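Local coordinates for penicillin-binding protein A (Mycobacterium tuberculosis, PDB 3UN7) that probably cross-links the peptidoglycan of the cell wall as a penicillin-binding D,D-transpeptidase and takes part in regulating cell length, at residues Thr333-Leu338 with Tyr356-Ala361; Asn104-Ile109 with Val339-Gly344; Phe61-Tyr66 with Glu163-Ala168. All blocks are in the same frame, centred on the assembly; numbering follows the deposited sequence.

Contact 1 (Thr333-Leu338 with Tyr356-Ala361)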
ATOM      1  N   THR A 333      -2.899  -3.269 -15.078  1.00 35.16           N
ATOM      2  CA  THR A 333      -2.660  -3.695 -13.717  1.00 34.46           C
ATOM      3  C   THR A 333      -1.991  -5.069 -13.706  1.00 35.00           C
ATOM      4  O   THR A 333      -2.547  -6.049 -14.208  1.00 35.50           O
ATOM      5  CB  THR A 333      -3.959  -3.751 -12.898  1.00 34.45           C
ATOM      6  OG1 THR A 333      -4.702  -2.540 -13.093  1.00 33.21           O
ATOM      7  CG2 THR A 333      -3.639  -3.890 -11.397  1.00 34.14           C
ATOM      8  N   MET A 334      -0.786  -5.119 -13.150  1.00 34.53           N
ATOM      9  CA  MET A 334      -0.111  -6.383 -12.922  1.00 35.12           C
ATOM     10  C   MET A 334      -0.538  -6.926 -11.557  1.00 34.64           C
ATOM     11  O   MET A 334      -0.696  -6.167 -10.597  1.00 33.78           O
ATOM     12  CB  MET A 334       1.400  -6.210 -13.009  1.00 35.54           C
ATOM     13  CG  MET A 334       1.881  -5.632 -14.359  1.00 35.90           C
ATOM     14  SD  MET A 334       1.498  -6.666 -15.780  1.00 38.56           S
ATOM     15  CE  MET A 334       2.606  -8.044 -15.517  1.00 38.20           C
ATOM     16  N   ARG A 335      -0.749  -8.236 -11.491  1.00 34.79           N
ATOM     17  CA  ARG A 335      -1.122  -8.894 -10.255  1.00 34.64           C
ATOM     18  C   ARG A 335       0.019  -8.753  -9.247  1.00 33.22           C
ATOM     19  O   ARG A 335       1.152  -9.177  -9.526  1.00 33.60           O
ATOM     20  CB  ARG A 335      -1.443 -10.370 -10.524  1.00 35.81           C
ATOM     21  CG  ARG A 335      -1.797 -11.172  -9.281  1.00 38.89           C
ATOM     22  CD  ARG A 335      -2.544 -12.428  -9.678  1.00 44.62           C
ATOM     23  NE  ARG A 335      -3.802 -12.044 -10.315  1.00 48.70           N
ATOM     24  CZ  ARG A 335      -4.614 -12.857 -10.990  1.00 50.34           C
ATOM     25  NH1 ARG A 335      -4.316 -14.149 -11.151  1.00 50.03           N
ATOM     26  NH2 ARG A 335      -5.728 -12.361 -11.513  1.00 48.92           N
ATOM     27  N   PRO A 336      -0.263  -8.137  -8.086  1.00 32.08           N
ATOM     28  CA  PRO A 336       0.832  -7.948  -7.139  1.00 31.00           C
ATOM     29  C   PRO A 336       1.193  -9.261  -6.464  1.00 30.15           C
ATOM     30  O   PRO A 336       0.323 -10.090  -6.157  1.00 29.56           O
ATOM     31  CB  PRO A 336       0.289  -6.927  -6.124  1.00 30.69           C
ATOM     32  CG  PRO A 336      -1.165  -6.925  -6.286  1.00 32.37           C
ATOM     33  CD  PRO A 336      -1.542  -7.581  -7.594  1.00 31.99           C
ATOM     34  N   TYR A 337       2.481  -9.466  -6.271  1.00 28.86           N
ATOM     35  CA  TYR A 337       2.914 -10.672  -5.592  1.00 28.18           C
ATOM     36  C   TYR A 337       4.111 -10.387  -4.720  1.00 27.53           C
ATOM     37  O   TYR A 337       4.906  -9.501  -5.045  1.00 26.12           O
ATOM     38  CB  TYR A 337       3.203 -11.800  -6.587  1.00 28.83           C
ATOM     39  CG  TYR A 337       4.362 -11.582  -7.546  1.00 29.67           C
ATOM     40  CD1 TYR A 337       5.603 -12.181  -7.314  1.00 28.40           C
ATOM     41  CD2 TYR A 337       4.195 -10.845  -8.729  1.00 30.82           C
ATOM     42  CE1 TYR A 337       6.659 -12.024  -8.201  1.00 29.07           C
ATOM     43  CE2 TYR A 337       5.254 -10.677  -9.624  1.00 30.09           C
ATOM     44  CZ  TYR A 337       6.483 -11.274  -9.345  1.00 30.67           C
ATOM     45  OH  TYR A 337       7.547 -11.136 -10.200  1.00 31.33           O
ATOM     46  N   LEU A 338       4.221 -11.170  -3.635  1.00 26.34           N
ATOM     47  CA  LEU A 338       5.235 -11.009  -2.600  1.00 26.42           C
ATOM     48  C   LEU A 338       6.261 -12.126  -2.639  1.00 26.55           C
ATOM     49  O   LEU A 338       7.352 -11.992  -2.082  1.00 26.54           O
ATOM     50  CB  LEU A 338       4.559 -11.028  -1.224  1.00 25.93           C
ATOM     51  CG  LEU A 338       5.378 -10.798   0.042  1.00 25.52           C
ATOM     52  CD1 LEU A 338       6.098  -9.459  -0.085  1.00 26.58           C
ATOM     53  CD2 LEU A 338       4.406 -10.780   1.256  1.00 26.52           C
ATOM     54  N   TYR A 356       1.573 -11.613 -14.238  1.00 39.86           N
ATOM     55  CA  TYR A 356       0.269 -11.784 -14.866  1.00 41.46           C
ATOM     56  C   TYR A 356      -0.426 -10.431 -15.019  1.00 41.23           C
ATOM     57  O   TYR A 356      -0.568  -9.694 -14.042  1.00 39.36           O
ATOM     58  CB  TYR A 356      -0.602 -12.716 -14.015  1.00 42.43           C
ATOM     59  CG  TYR A 356      -1.988 -12.976 -14.569  1.00 44.54           C
ATOM     60  CD1 TYR A 356      -2.169 -13.770 -15.701  1.00 47.99           C
ATOM     61  CD2 TYR A 356      -3.115 -12.441 -13.957  1.00 44.32           C
ATOM     62  CE1 TYR A 356      -3.447 -14.019 -16.220  1.00 48.48           C
ATOM     63  CE2 TYR A 356      -4.398 -12.680 -14.463  1.00 45.12           C
ATOM     64  CZ  TYR A 356      -4.555 -13.470 -15.592  1.00 47.44           C
ATOM     65  OH  TYR A 356      -5.819 -13.702 -16.101  1.00 48.07           O
ATOM     66  N   GLN A 357      -0.845 -10.121 -16.247  1.00 42.16           N
ATOM     67  CA  GLN A 357      -1.672  -8.946 -16.532  1.00 42.99           C
ATOM     68  C   GLN A 357      -3.094  -9.222 -16.067  1.00 43.22           C
ATOM     69  O   GLN A 357      -3.836  -9.980 -16.694  1.00 43.37           O
ATOM     70  CB  GLN A 357      -1.699  -8.634 -18.023  1.00 43.79           C
ATOM     71  CG  GLN A 357      -0.379  -8.231 -18.620  1.00 45.77           C
ATOM     72  CD  GLN A 357      -0.523  -7.742 -20.056  1.00 49.60           C
ATOM     73  OE1 GLN A 357      -1.605  -7.329 -20.489  1.00 49.37           O
ATOM     74  NE2 GLN A 357       0.570  -7.783 -20.794  1.00 50.09           N
ATOM     75  N   GLN A 358      -3.456  -8.597 -14.960  1.00 42.71           N
ATOM     76  CA  GLN A 358      -4.729  -8.833 -14.301  1.00 43.55           C
ATOM     77  C   GLN A 358      -5.893  -8.201 -15.071  1.00 44.07           C
ATOM     78  O   GLN A 358      -6.925  -8.846 -15.294  1.00 44.28           O
ATOM     79  CB  GLN A 358      -4.645  -8.263 -12.888  1.00 43.01           C
ATOM     80  CG  GLN A 358      -5.749  -8.652 -11.957  1.00 44.82           C
ATOM     81  CD  GLN A 358      -5.356  -8.412 -10.511  1.00 46.81           C
ATOM     82  OE1 GLN A 358      -5.199  -7.265 -10.070  1.00 46.50           O
ATOM     83  NE2 GLN A 358      -5.202  -9.496  -9.760  1.00 46.84           N
ATOM     84  N   ARG A 359      -5.708  -6.947 -15.486  1.00 43.65           N
ATOM     85  CA  ARG A 359      -6.792  -6.147 -16.053  1.00 44.14           C
ATOM     86  C   ARG A 359      -6.256  -4.874 -16.704  1.00 42.95           C
ATOM     87  O   ARG A 359      -5.275  -4.302 -16.232  1.00 42.16           O
ATOM     88  CB  ARG A 359      -7.766  -5.783 -14.928  1.00 44.03           C
ATOM     89  CG  ARG A 359      -8.990  -5.000 -15.355  1.00 47.06           C
ATOM     90  CD  ARG A 359      -9.801  -4.600 -14.131  1.00 49.47           C
ATOM     91  NE  ARG A 359     -11.253  -4.722 -14.344  1.00 54.03           N
ATOM     92  CZ  ARG A 359     -11.970  -4.067 -15.264  1.00 55.93           C
ATOM     93  NH1 ARG A 359     -11.402  -3.218 -16.130  1.00 55.56           N
ATOM     94  NH2 ARG A 359     -13.279  -4.274 -15.324  1.00 56.58           N
ATOM     95  N   ARG A 360      -6.877  -4.438 -17.798  1.00 42.73           N
ATOM     96  CA  ARG A 360      -6.654  -3.083 -18.278  1.00 41.73           C
ATOM     97  C   ARG A 360      -7.688  -2.160 -17.634  1.00 41.08           C
ATOM     98  O   ARG A 360      -8.898  -2.321 -17.844  1.00 40.78           O
ATOM     99  CB  ARG A 360      -6.719  -2.975 -19.807  1.00 43.24           C
ATOM    100  CG  ARG A 360      -6.575  -1.531 -20.282  1.00 43.14           C
ATOM    101  CD  ARG A 360      -6.408  -1.375 -21.793  1.00 43.13           C
ATOM    102  NE  ARG A 360      -5.043  -1.643 -22.251  1.00 42.98           N
ATOM    103  CZ  ARG A 360      -3.989  -0.845 -22.052  1.00 42.27           C
ATOM    104  NH1 ARG A 360      -2.806  -1.205 -22.537  1.00 41.63           N
ATOM    105  NH2 ARG A 360      -4.101   0.304 -21.380  1.00 37.31           N
ATOM    106  N   ALA A 361      -7.201  -1.197 -16.850  1.00 39.01           N
ATOM    107  CA  ALA A 361      -8.077  -0.275 -16.140  1.00 37.79           C
ATOM    108  C   ALA A 361      -8.500   0.878 -17.036  1.00 37.80           C
ATOM    109  O   ALA A 361      -9.628   1.365 -16.959  1.00 37.99           O
ATOM    110  CB  ALA A 361      -7.374   0.264 -14.909  1.00 36.45           C
TER
HETATM  111  O   HOH W   1       2.151 -10.055 -11.757  1.00 31.68           O
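Thr333 N donates to Arg359 O at 2.8 Å, a nearly straight bond that pairs strand 332-334 with strand 357-360. The two make a small antiparallel ribbon in the transpeptidase domain, and it carries a classic beta bulge: Gln358 and Arg359 both stand opposite Thr333. The carbonyl of Thr333 is therefore served by the other bulge residue, with Gln358 N 2.8 Å from Thr333 O. One residue further on, Met334 pairs with Gln357 without hydrogen bonds of its own, and the ladder ends with Arg335 N bonded to Tyr356 O at 2.9 Å. Tyr356 O also receives a CA-H contact from Met334. Beyond this last rung a water donates to Arg335 O and accepts from Tyr356 N, so that it extends the pairing where the two backbones part.

The side chains sort by face. Thr333 and Arg359 lie on one, where Thr333 OG1 finds its partner in Thr326 OG1 of helix 317-328. Met334 and Gln357 lie on the other: the bend at chi2 brings the methionine SD to within 3.7 Å of Gln357 CG, and the bend at chi3 turns CE back toward the backbone of Tyr356.

Arg335 and Tyr356 meet at the end of the ribbon. Arg335 CG is anti to the backbone N (chi1 178°), and a bend at chi3 (-63°) sets NE 3.7 Å from Tyr356 CD2. The guanidinium and phenol planes are 46° apart, so the two groups touch aslant instead of lying flat together. The amide of Gln358 sits at the guanidinium's edge, though its two end atoms are probably exchanged in the model. On the guanidinium's face, Tyr356 CD2 stands over the centre, 3.4 Å from Arg335 CZ.

Contact 2 (Asn104-Ile109 with Val339-Gly344)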
ATOM      1  N   ASN A 104      12.781 -23.026   1.274  1.00 31.64           N
ATOM      2  CA  ASN A 104      12.979 -21.585   1.415  1.00 30.40           C
ATOM      3  C   ASN A 104      11.973 -20.786   0.617  1.00 29.54           C
ATOM      4  O   ASN A 104      11.556 -21.195  -0.472  1.00 29.55           O
ATOM      5  CB  ASN A 104      14.376 -21.185   0.933  1.00 31.28           C
ATOM      6  CG  ASN A 104      15.414 -21.205   2.041  1.00 33.24           C
ATOM      7  OD1 ASN A 104      15.277 -21.925   3.044  1.00 30.69           O
ATOM      8  ND2 ASN A 104      16.475 -20.393   1.865  1.00 37.02           N
ATOM      9  N   VAL A 105      11.626 -19.619   1.149  1.00 28.04           N
ATOM     10  CA  VAL A 105      10.728 -18.686   0.489  1.00 27.26           C
ATOM     11  C   VAL A 105      11.509 -17.421   0.178  1.00 27.52           C
ATOM     12  O   VAL A 105      11.939 -16.712   1.080  1.00 26.75           O
ATOM     13  CB  VAL A 105       9.542 -18.321   1.395  1.00 26.40           C
ATOM     14  CG1 VAL A 105       8.689 -17.184   0.764  1.00 28.12           C
ATOM     15  CG2 VAL A 105       8.712 -19.555   1.709  1.00 25.41           C
ATOM     16  N   ASP A 106      11.654 -17.141  -1.107  1.00 28.28           N
ATOM     17  CA  ASP A 106      12.353 -15.970  -1.598  1.00 29.83           C
ATOM     18  C   ASP A 106      11.340 -14.885  -1.964  1.00 29.38           C
ATOM     19  O   ASP A 106      10.672 -14.984  -2.989  1.00 29.74           O
ATOM     20  CB  ASP A 106      13.179 -16.364  -2.822  1.00 31.02           C
ATOM     21  CG  ASP A 106      14.419 -17.173  -2.458  1.00 36.07           C
ATOM     22  OD1 ASP A 106      14.637 -17.472  -1.246  1.00 39.78           O
ATOM     23  OD2 ASP A 106      15.192 -17.510  -3.393  1.00 41.15           O
ATOM     24  N   THR A 107      11.203 -13.874  -1.110  1.00 28.20           N
ATOM     25  CA  THR A 107      10.236 -12.793  -1.355  1.00 27.55           C
ATOM     26  C   THR A 107      10.721 -11.800  -2.413  1.00 27.71           C
ATOM     27  O   THR A 107      11.878 -11.812  -2.824  1.00 27.59           O
ATOM     28  CB  THR A 107       9.861 -12.014  -0.054  1.00 27.13           C
ATOM     29  OG1 THR A 107      10.954 -11.180   0.334  1.00 26.51           O
ATOM     30  CG2 THR A 107       9.539 -12.972   1.079  1.00 25.92           C
ATOM     31  N   THR A 108       9.813 -10.940  -2.844  1.00 27.78           N
ATOM     32  CA  THR A 108      10.114  -9.905  -3.821  1.00 28.36           C
ATOM     33  C   THR A 108      10.624  -8.626  -3.159  1.00 28.12           C
ATOM     34  O   THR A 108      10.908  -7.653  -3.852  1.00 27.79           O
ATOM     35  CB  THR A 108       8.852  -9.511  -4.604  1.00 28.42           C
ATOM     36  OG1 THR A 108       7.787  -9.239  -3.670  1.00 27.51           O
ATOM     37  CG2 THR A 108       8.425 -10.621  -5.525  1.00 30.73           C
ATOM     38  N   ILE A 109      10.691  -8.611  -1.822  1.00 27.61           N
ATOM     39  CA  ILE A 109      11.025  -7.399  -1.067  1.00 27.36           C
ATOM     40  C   ILE A 109      12.458  -6.985  -1.363  1.00 28.23           C
ATOM     41  O   ILE A 109      13.359  -7.821  -1.366  1.00 28.82           O
ATOM     42  CB  ILE A 109      10.844  -7.611   0.476  1.00 27.35           C
ATOM     43  CG1 ILE A 109       9.371  -7.886   0.832  1.00 25.83           C
ATOM     44  CG2 ILE A 109      11.364  -6.397   1.289  1.00 27.56           C
ATOM     45  CD1 ILE A 109       8.433  -6.698   0.665  1.00 24.07           C
ATOM     46  N   VAL A 339       5.897 -13.254  -3.249  1.00 26.77           N
ATOM     47  CA  VAL A 339       6.787 -14.412  -3.287  1.00 27.14           C
ATOM     48  C   VAL A 339       7.281 -14.646  -4.706  1.00 28.30           C
ATOM     49  O   VAL A 339       6.500 -14.976  -5.586  1.00 28.70           O
ATOM     50  CB  VAL A 339       6.130 -15.669  -2.687  1.00 27.14           C
ATOM     51  CG1 VAL A 339       7.101 -16.891  -2.779  1.00 28.39           C
ATOM     52  CG2 VAL A 339       5.787 -15.417  -1.204  1.00 28.02           C
ATOM     53  N   GLY A 340       8.582 -14.471  -4.915  1.00 28.32           N
ATOM     54  CA  GLY A 340       9.192 -14.668  -6.238  1.00 29.43           C
ATOM     55  C   GLY A 340       9.480 -16.117  -6.559  1.00 29.88           C
ATOM     56  O   GLY A 340       9.313 -16.563  -7.699  1.00 30.10           O
ATOM     57  N   SER A 341       9.950 -16.862  -5.565  1.00 30.20           N
ATOM     58  CA  SER A 341      10.210 -18.280  -5.772  1.00 30.99           C
ATOM     59  C   SER A 341      10.226 -19.091  -4.486  1.00 30.63           C
ATOM     60  O   SER A 341      10.439 -18.562  -3.403  1.00 29.62           O
ATOM     61  CB  SER A 341      11.498 -18.506  -6.585  1.00 32.72           C
ATOM     62  OG  SER A 341      12.627 -17.965  -5.937  1.00 33.51           O
ATOM     63  N   LEU A 342       9.956 -20.383  -4.639  1.00 30.67           N
ATOM     64  CA  LEU A 342      10.042 -21.361  -3.571  1.00 30.77           C
ATOM     65  C   LEU A 342      11.147 -22.323  -3.959  1.00 31.43           C
ATOM     66  O   LEU A 342      11.244 -22.722  -5.120  1.00 31.42           O
ATOM     67  CB  LEU A 342       8.710 -22.129  -3.440  1.00 30.47           C
ATOM     68  CG  LEU A 342       7.455 -21.285  -3.138  1.00 30.67           C
ATOM     69  CD1 LEU A 342       6.215 -22.160  -3.233  1.00 31.37           C
ATOM     70  CD2 LEU A 342       7.588 -20.628  -1.758  1.00 28.41           C
ATOM     71  N   LYS A 343      11.965 -22.705  -2.981  1.00 32.11           N
ATOM     72  CA  LYS A 343      13.084 -23.620  -3.204  1.00 33.85           C
ATOM     73  C   LYS A 343      13.075 -24.725  -2.166  1.00 33.95           C
ATOM     74  O   LYS A 343      12.488 -24.571  -1.099  1.00 32.57           O
ATOM     75  CB  LYS A 343      14.421 -22.874  -3.090  1.00 34.07           C
ATOM     76  CG  LYS A 343      14.636 -21.745  -4.078  1.00 38.10           C
ATOM     77  CD  LYS A 343      15.985 -21.087  -3.814  1.00 43.71           C
ATOM     78  CE  LYS A 343      16.005 -19.605  -4.182  1.00 46.66           C
ATOM     79  NZ  LYS A 343      15.277 -19.205  -5.433  1.00 47.60           N
ATOM     80  N   GLY A 344      13.746 -25.828  -2.480  1.00 35.30           N
ATOM     81  CA  GLY A 344      13.973 -26.902  -1.513  1.00 36.21           C
ATOM     82  C   GLY A 344      15.085 -26.564  -0.522  1.00 36.98           C
ATOM     83  O   GLY A 344      15.759 -25.547  -0.674  1.00 36.63           O
TER
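A six-stranded mixed sheet joins the two parts of this chain, and here strand 104-107, from the N-terminal part, pairs antiparallel with strand 339-343 of the transpeptidase part, 158° apart in direction. Asn104 and Lys343 form a hydrogen-bonded pair closed by both of their backbone bonds, Asn104 N reaching Lys343 O at 2.8 Å. At Asp106 the ladder breaks step in a classic beta bulge, with Gly340 and Ser341 both facing it. Asp106 O accepts from both: Gly340 N lies 2.9 Å from it and Ser341 N 3.3 Å, while Asp106 N returns a bond to Ser341 O.

On one face Val105 and Leu342 lie side by side, pointing the same way, with Val105 CG2 3.8 Å from Leu342 CD2. Val105 CG1, anti to its backbone N (chi1 172°), meets Val339 CG1. Helices 70-74 and 76-79 pack on this apolar side.

The other face is polar. Lys343 bends at chi4 (-39°), its NZ donating to Ser341 OG at 3.0 Å and approaching Asp106 OD2 as a salt bridge, whose exact geometry is doubtful because OD2 is modelled too close to the lysine chain. Thr27 OG1, bonded to Asp106 OD1, ties the residue to strand 26-28; if the lysine contact is as close as modelled, the pair would probably favour the charged carboxylate.

Contact 3 (Phe61-Tyr66 with Glu163-Ala168)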
ATOM      1  N   PHE A  61       4.734 -13.969  12.425  1.00 25.70           N
ATOM      2  CA  PHE A  61       5.407 -14.719  13.502  1.00 26.23           C
ATOM      3  C   PHE A  61       5.139 -16.207  13.416  1.00 26.77           C
ATOM      4  O   PHE A  61       4.221 -16.661  12.723  1.00 25.88           O
ATOM      5  CB  PHE A  61       5.056 -14.165  14.903  1.00 25.99           C
ATOM      6  CG  PHE A  61       3.591 -14.275  15.272  1.00 27.20           C
ATOM      7  CD1 PHE A  61       3.055 -15.471  15.737  1.00 29.00           C
ATOM      8  CD2 PHE A  61       2.766 -13.161  15.204  1.00 27.53           C
ATOM      9  CE1 PHE A  61       1.713 -15.559  16.107  1.00 29.46           C
ATOM     10  CE2 PHE A  61       1.418 -13.243  15.558  1.00 25.77           C
ATOM     11  CZ  PHE A  61       0.891 -14.438  16.011  1.00 27.10           C
ATOM     12  N   TYR A  62       5.980 -16.976  14.085  1.00 27.30           N
ATOM     13  CA  TYR A  62       5.753 -18.392  14.192  1.00 28.67           C
ATOM     14  C   TYR A  62       5.929 -18.716  15.667  1.00 29.23           C
ATOM     15  O   TYR A  62       7.033 -18.604  16.217  1.00 29.00           O
ATOM     16  CB  TYR A  62       6.737 -19.138  13.288  1.00 29.26           C
ATOM     17  CG  TYR A  62       6.584 -20.641  13.228  1.00 31.73           C
ATOM     18  CD1 TYR A  62       5.554 -21.218  12.499  1.00 30.95           C
ATOM     19  CD2 TYR A  62       7.518 -21.488  13.836  1.00 32.52           C
ATOM     20  CE1 TYR A  62       5.416 -22.593  12.404  1.00 33.10           C
ATOM     21  CE2 TYR A  62       7.388 -22.878  13.750  1.00 34.08           C
ATOM     22  CZ  TYR A  62       6.332 -23.423  13.026  1.00 34.37           C
ATOM     23  OH  TYR A  62       6.167 -24.795  12.911  1.00 35.44           O
ATOM     24  N   SER A  63       4.825 -19.099  16.299  1.00 29.51           N
ATOM     25  CA  SER A  63       4.733 -19.163  17.756  1.00 31.36           C
ATOM     26  C   SER A  63       4.234 -20.516  18.241  1.00 32.22           C
ATOM     27  O   SER A  63       3.280 -21.062  17.693  1.00 31.60           O
ATOM     28  CB  SER A  63       3.782 -18.061  18.248  1.00 31.37           C
ATOM     29  OG  SER A  63       3.416 -18.252  19.607  1.00 32.11           O
ATOM     30  N   LEU A  64       4.875 -21.043  19.283  1.00 33.09           N
ATOM     31  CA  LEU A  64       4.416 -22.278  19.912  1.00 34.45           C
ATOM     32  C   LEU A  64       2.975 -22.201  20.405  1.00 35.58           C
ATOM     33  O   LEU A  64       2.188 -23.141  20.222  1.00 35.88           O
ATOM     34  CB  LEU A  64       5.325 -22.650  21.075  1.00 34.63           C
ATOM     35  CG  LEU A  64       6.662 -23.282  20.751  1.00 35.21           C
ATOM     36  CD1 LEU A  64       7.475 -23.393  22.025  1.00 36.82           C
ATOM     37  CD2 LEU A  64       6.440 -24.656  20.133  1.00 37.35           C
ATOM     38  N   ARG A  65       2.600 -21.098  21.030  1.00 35.71           N
ATOM     39  CA  ARG A  65       1.237 -21.072  21.530  1.00 37.27           C
ATOM     40  C   ARG A  65       0.238 -20.279  20.688  1.00 36.04           C
ATOM     41  O   ARG A  65      -0.966 -20.505  20.793  1.00 36.19           O
ATOM     42  CB  ARG A  65       1.180 -20.768  23.036  1.00 39.45           C
ATOM     43  CG  ARG A  65       1.096 -19.327  23.423  1.00 42.46           C
ATOM     44  CD  ARG A  65       1.649 -19.116  24.839  1.00 48.47           C
ATOM     45  NE  ARG A  65       1.014 -19.975  25.836  1.00 53.39           N
ATOM     46  CZ  ARG A  65      -0.092 -19.664  26.507  1.00 54.42           C
ATOM     47  NH1 ARG A  65      -0.707 -18.510  26.298  1.00 56.35           N
ATOM     48  NH2 ARG A  65      -0.582 -20.515  27.388  1.00 54.55           N
ATOM     49  N   TYR A  66       0.732 -19.404  19.815  1.00 34.33           N
ATOM     50  CA  TYR A  66      -0.167 -18.576  19.007  1.00 33.95           C
ATOM     51  C   TYR A  66      -0.187 -18.877  17.505  1.00 33.49           C
ATOM     52  O   TYR A  66      -0.842 -18.162  16.733  1.00 32.94           O
ATOM     53  CB  TYR A  66       0.063 -17.084  19.300  1.00 33.96           C
ATOM     54  CG  TYR A  66      -0.226 -16.775  20.751  1.00 35.31           C
ATOM     55  CD1 TYR A  66       0.813 -16.581  21.657  1.00 34.92           C
ATOM     56  CD2 TYR A  66      -1.548 -16.740  21.230  1.00 33.94           C
ATOM     57  CE1 TYR A  66       0.553 -16.333  23.001  1.00 36.39           C
ATOM     58  CE2 TYR A  66      -1.818 -16.495  22.568  1.00 36.26           C
ATOM     59  CZ  TYR A  66      -0.766 -16.286  23.448  1.00 37.12           C
ATOM     60  OH  TYR A  66      -1.014 -16.063  24.782  1.00 40.45           O
ATOM     61  N   GLU A 163       4.989 -17.899  29.234  1.00 38.06           N
ATOM     62  CA  GLU A 163       4.681 -16.609  29.834  1.00 39.24           C
ATOM     63  C   GLU A 163       5.215 -15.433  29.033  1.00 37.83           C
ATOM     64  O   GLU A 163       4.523 -14.425  28.902  1.00 37.81           O
ATOM     65  CB  GLU A 163       5.141 -16.538  31.291  1.00 41.39           C
ATOM     66  CG  GLU A 163       4.000 -16.715  32.282  1.00 47.46           C
ATOM     67  CD  GLU A 163       3.050 -15.516  32.296  1.00 52.72           C
ATOM     68  OE1 GLU A 163       1.945 -15.612  31.711  1.00 55.41           O
ATOM     69  OE2 GLU A 163       3.416 -14.470  32.877  1.00 56.46           O
ATOM     70  N   VAL A 164       6.423 -15.551  28.476  1.00 35.77           N
ATOM     71  CA  VAL A 164       6.917 -14.503  27.571  1.00 34.67           C
ATOM     72  C   VAL A 164       5.972 -14.307  26.360  1.00 33.97           C
ATOM     73  O   VAL A 164       5.666 -13.178  25.954  1.00 32.80           O
ATOM     74  CB  VAL A 164       8.372 -14.785  27.114  1.00 33.71           C
ATOM     75  CG1 VAL A 164       8.761 -13.890  25.954  1.00 33.76           C
ATOM     76  CG2 VAL A 164       9.329 -14.583  28.299  1.00 34.78           C
ATOM     77  N   GLN A 165       5.496 -15.414  25.793  1.00 33.78           N
ATOM     78  CA  GLN A 165       4.572 -15.315  24.674  1.00 33.25           C
ATOM     79  C   GLN A 165       3.246 -14.690  25.116  1.00 34.02           C
ATOM     80  O   GLN A 165       2.772 -13.741  24.494  1.00 34.03           O
ATOM     81  CB  GLN A 165       4.314 -16.688  24.071  1.00 33.21           C
ATOM     82  CG  GLN A 165       5.483 -17.318  23.351  1.00 31.82           C
ATOM     83  CD  GLN A 165       5.188 -18.756  23.042  1.00 32.45           C
ATOM     84  OE1 GLN A 165       4.625 -19.065  21.996  1.00 32.92           O
ATOM     85  NE2 GLN A 165       5.518 -19.643  23.971  1.00 32.26           N
ATOM     86  N   ALA A 166       2.652 -15.218  26.188  1.00 35.60           N
ATOM     87  CA  ALA A 166       1.343 -14.736  26.670  1.00 37.41           C
ATOM     88  C   ALA A 166       1.329 -13.253  27.042  1.00 38.47           C
ATOM     89  O   ALA A 166       0.349 -12.548  26.772  1.00 38.50           O
ATOM     90  CB  ALA A 166       0.842 -15.594  27.834  1.00 38.39           C
ATOM     91  N   GLN A 167       2.413 -12.784  27.667  1.00 39.32           N
ATOM     92  CA  GLN A 167       2.527 -11.379  28.053  1.00 40.55           C
ATOM     93  C   GLN A 167       2.672 -10.470  26.839  1.00 39.44           C
ATOM     94  O   GLN A 167       1.990  -9.452  26.753  1.00 39.61           O
ATOM     95  CB  GLN A 167       3.663 -11.164  29.054  1.00 41.78           C
ATOM     96  CG  GLN A 167       3.234 -11.394  30.500  1.00 46.43           C
ATOM     97  CD  GLN A 167       4.404 -11.566  31.459  1.00 51.81           C
ATOM     98  OE1 GLN A 167       5.567 -11.361  31.088  1.00 53.43           O
ATOM     99  NE2 GLN A 167       4.102 -11.961  32.702  1.00 52.58           N
ATOM    100  N   ALA A 168       3.529 -10.852  25.887  1.00 38.25           N
ATOM    101  CA  ALA A 168       3.628 -10.130  24.608  1.00 37.78           C
ATOM    102  C   ALA A 168       2.283 -10.076  23.894  1.00 37.65           C
ATOM    103  O   ALA A 168       1.886  -9.031  23.379  1.00 37.53           O
ATOM    104  CB  ALA A 168       4.681 -10.757  23.698  1.00 36.24           C
TER
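Ser63, at the end of strand 62-63, and Arg65, in the turn of the beta hairpin that leads to strand 67-68, grip the side chain of Gln165 and so join the N-terminal dimerisation-family region to helix 162-174 of the transpeptidase region. Two hydrogen bonds end on Gln165 OE1: Ser63 OG donates at 2.8 Å in the plane of the amide, and Arg65 N at 3.0 Å, somewhat tilted from that plane. Gln165 CG is anti to the carbonyl carbon (chi1 -69°) and the chain beyond is extended, carrying the amide out to the turn. Ser63 OG also accepts from Tyr66 N at 2.9 Å, an ST motif, so one hydroxyl both closes the turn and holds the helix. At the tips of their side chains, Arg65 NH1 donates to Tyr66 OH.

The rest is packing. Arg65 CD lies 3.7 Å from Gln165 CB, and its guanidinium plane stands nearly perpendicular to the glutamine amide. Arg65 CG rests on one face of the Tyr66 ring, towards the rim. Tyr66 presents its ring edge to the helix, with Gln165 CB and Ala166 N near the ring plane; it also stacks on Trp169. Its hydroxyl oxygen sits 3.3 Å from Ala166 CA.

Overall arrangement
Contacts 1 and 2 are both antiparallel strand pairings, each with a classic bulge, and they run into each other: strands 332-334 and 339-343 follow in sequence, and Leu338 O probably bonds to Thr108 N between them. Contact 1 stays within the transpeptidase domain, its side chains largely long and polar. Contact 2 is the more buried, with no exposed residue among those that touch, and joins the two parts of the chain. Contact 3 spans those same parts, its nearest atoms about 11 Å from contact 2; partly buried and farthest from the chain's centre, it is held by a serine hydroxyl and a backbone N-H on one glutamine oxygen instead of a ladder.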